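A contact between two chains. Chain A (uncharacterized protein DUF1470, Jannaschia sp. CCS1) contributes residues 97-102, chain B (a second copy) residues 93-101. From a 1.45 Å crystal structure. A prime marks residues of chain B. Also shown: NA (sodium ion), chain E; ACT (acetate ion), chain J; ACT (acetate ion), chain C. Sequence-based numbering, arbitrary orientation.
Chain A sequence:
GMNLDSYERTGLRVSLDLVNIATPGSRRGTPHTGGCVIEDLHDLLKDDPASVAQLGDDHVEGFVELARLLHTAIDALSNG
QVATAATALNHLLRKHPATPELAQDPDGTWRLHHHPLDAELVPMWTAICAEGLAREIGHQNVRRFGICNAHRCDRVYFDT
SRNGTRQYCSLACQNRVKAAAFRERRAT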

# COMPACT_ATOMS: atom_id res chain seq x y z
N PRO A 97 -2.51 10.30 12.40
CA PRO A 97 -2.88 10.69 11.04
C PRO A 97 -2.33 9.74 9.99
O PRO A 97 -1.14 9.77 9.67
CB PRO A 97 -2.31 12.13 10.90
CG PRO A 97 -2.01 12.58 12.31
CD PRO A 97 -1.72 11.36 13.09
N ALA A 98 -3.23 8.95 9.40
CA ALA A 98 -2.84 7.92 8.46
C ALA A 98 -3.42 8.11 7.05
O ALA A 98 -3.25 7.24 6.20
CB ALA A 98 -3.19 6.55 9.01
N THR A 99 -4.02 9.29 6.79
CA THR A 99 -4.49 9.60 5.46
C THR A 99 -3.26 9.68 4.55
O THR A 99 -2.35 10.47 4.79
CB THR A 99 -5.19 10.97 5.43
OG1 THR A 99 -6.33 10.96 6.30
CG2 THR A 99 -5.62 11.37 3.98
N PRO A 100 -3.28 8.93 3.44
CA PRO A 100 -2.15 9.05 2.51
C PRO A 100 -2.14 10.33 1.70
O PRO A 100 -3.20 10.94 1.47
CB PRO A 100 -2.30 7.85 1.61
CG PRO A 100 -3.39 7.04 2.14
CD PRO A 100 -4.19 7.85 3.07
N GLU A 101 -0.96 10.69 1.23
CA GLU A 101 -0.77 11.92 0.45
C GLU A 101 0.41 11.72 -0.50
O GLU A 101 1.52 11.34 -0.07
CB GLU A 101 -0.54 13.12 1.40
CG GLU A 101 -0.41 14.45 0.65
CD GLU A 101 -0.30 15.71 1.53
OE1 GLU A 101 -0.64 15.63 2.73
OE2 GLU A 101 0.06 16.80 0.98
N LEU A 102 0.19 12.07 -1.77
CA LEU A 102 1.24 12.12 -2.76
C LEU A 102 2.05 13.39 -2.65
O LEU A 102 1.48 14.47 -2.50
CB LEU A 102 0.65 12.03 -4.17
CG LEU A 102 0.03 10.71 -4.59
CD1 LEU A 102 -0.96 10.93 -5.74
CD2 LEU A 102 1.13 9.70 -4.96
N LEU B 93 -8.54 11.86 -1.03
CA LEU B 93 -8.05 11.14 0.15
C LEU B 93 -8.31 11.95 1.43
O LEU B 93 -8.60 11.39 2.48
CB LEU B 93 -6.56 10.79 -0.00
CG LEU B 93 -6.35 9.72 -1.09
CD1 LEU B 93 -4.88 9.74 -1.56
CD2 LEU B 93 -6.83 8.35 -0.61
N ARG B 94 -8.22 13.28 1.33
CA ARG B 94 -8.58 14.15 2.45
C ARG B 94 -10.11 14.17 2.69
O ARG B 94 -10.60 13.99 3.81
CB ARG B 94 -8.08 15.56 2.21
CG ARG B 94 -6.61 15.69 2.48
CD ARG B 94 -6.28 17.17 2.63
NE ARG B 94 -6.39 17.81 1.33
CZ ARG B 94 -5.41 17.83 0.42
NH1 ARG B 94 -4.24 17.28 0.67
NH2 ARG B 94 -5.61 18.44 -0.72
N LYS B 95 -10.86 14.31 1.61
CA LYS B 95 -12.32 14.47 1.72
C LYS B 95 -13.04 13.25 2.27
O LYS B 95 -14.02 13.38 2.99
CB LYS B 95 -12.88 14.84 0.36
CG LYS B 95 -14.37 15.01 0.29
CD LYS B 95 -14.76 15.54 -1.08
CE LYS B 95 -16.23 15.84 -1.14
NZ LYS B 95 -16.59 16.51 -2.44
N HIS B 96 -12.54 12.06 1.92
CA HIS B 96 -13.20 10.79 2.20
C HIS B 96 -12.39 9.96 3.20
O HIS B 96 -11.22 10.19 3.35
CB HIS B 96 -13.45 10.06 0.90
CG HIS B 96 -14.35 10.80 -0.01
ND1 HIS B 96 -15.68 10.99 0.30
CD2 HIS B 96 -14.12 11.47 -1.16
CE1 HIS B 96 -16.24 11.71 -0.66
NE2 HIS B 96 -15.32 12.00 -1.56
N PRO B 97 -13.04 9.00 3.89
CA PRO B 97 -12.35 8.22 4.92
C PRO B 97 -11.35 7.24 4.34
O PRO B 97 -11.72 6.20 3.81
CB PRO B 97 -13.51 7.51 5.67
CG PRO B 97 -14.77 8.24 5.27
CD PRO B 97 -14.51 8.79 3.92
N ALA B 98 -10.06 7.56 4.53
CA ALA B 98 -8.99 6.78 3.94
C ALA B 98 -8.05 6.13 4.97
O ALA B 98 -7.05 5.54 4.58
CB ALA B 98 -8.22 7.61 2.94
N THR B 99 -8.44 6.18 6.26
CA THR B 99 -7.68 5.50 7.28
C THR B 99 -7.76 4.00 7.00
O THR B 99 -8.85 3.43 6.93
CB THR B 99 -8.27 5.74 8.68
OG1 THR B 99 -8.25 7.15 8.98
CG2 THR B 99 -7.53 4.94 9.78
N PRO B 100 -6.60 3.33 6.91
CA PRO B 100 -6.65 1.88 6.71
C PRO B 100 -7.06 1.10 7.94
O PRO B 100 -6.87 1.56 9.08
CB PRO B 100 -5.25 1.52 6.29
CG PRO B 100 -4.51 2.76 6.14
CD PRO B 100 -5.24 3.86 6.81
N GLU B 101 -7.57 -0.10 7.71
CA GLU B 101 -8.04 -0.97 8.78
C GLU B 101 -7.90 -2.43 8.34
O GLU B 101 -8.38 -2.82 7.26
CB GLU B 101 -9.52 -0.64 9.14
CG GLU B 101 -10.05 -1.47 10.31
CD GLU B 101 -11.46 -1.10 10.79
OE1 GLU B 101 -11.95 -0.01 10.46
OE2 GLU B 101 -12.05 -1.91 11.58
NA NA E . -9.84 11.61 4.60
C ACT J . -5.72 12.41 9.40
O ACT J . -5.65 11.32 8.79
OXT ACT J . -5.89 12.34 10.66
CH3 ACT J . -5.61 13.71 8.67
C ACT C . -11.31 8.73 8.43
O ACT C . -10.25 8.41 7.86
OXT ACT C . -11.90 9.75 7.98
CH3 ACT C . -11.82 7.93 9.60
O HOH W 1 -6.10 8.73 9.88
O HOH W 2 -8.90 9.89 5.83
O HOH W 3 -8.25 13.07 5.93
O HOH W 4 -3.28 15.32 2.92
O HOH W 5 -1.93 18.11 -0.64
O HOH W 6 -11.52 11.82 6.23

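Two copies of the same loop meet here without a single direct hydrogen bond between them; apolar packing, waters and a sodium ion make the contact. Leu93′, in the last turn of a helix, points its CA-to-CB bond toward chain A, and Leu93′ CD1 lies 3.7 Å from Pro100 O. Its carbonyl is approached by the methyl of Thr99, with Thr99 CG2 3.3 Å from Leu93′ O, a close van der Waals contact. That same Leu93′ O binds sodium at 2.5 Å, alongside Arg94′ O at 2.6 Å and His96′ O at 2.3 Å: as the chain leaves the helix, three carbonyls converge on the ion, and three waters complete its six ligands. Water 3 ties the ion to chain A, lying 2.5 Å from NA and donating to Thr99 OG1 at 2.9 Å. The side chain of Arg94′ starts sideways, but its end comes nearer to chain A. Arg94′ NH1 stays 4.3 Å from Glu101 OE2, beyond a salt bridge, and two waters bridge the groups: water 4 accepts from NH1 (3.1 Å) and donates to Glu101 OE1 (2.7 Å), while water 5 accepts from NH1 (2.8 Å) and donates to Glu101 OE2 (2.9 Å). At Ala98′ the pairing becomes reciprocal: Ala98′ CB packs 4.0 Å from Pro100 CD, and Ala98 CB lies 4.0 Å from Pro100′ CD. Water 2, itself a sodium ligand, accepts from Ala98′ N (2.9 Å) and donates to Thr99 OG1 (2.8 Å); water 1 repeats the bridge from Ala98 N (2.9 Å) to Thr99′ OG1 (2.8 Å). The backbones come closest at the two threonines, with Thr99 CA 5.5 Å from Thr99′ CA, while both CA-to-CB bonds point sideways. Thr99′ OG1 donates to acetate C atom O at 2.6 Å, as Thr99 OG1 does to acetate J atom O at 2.6 Å.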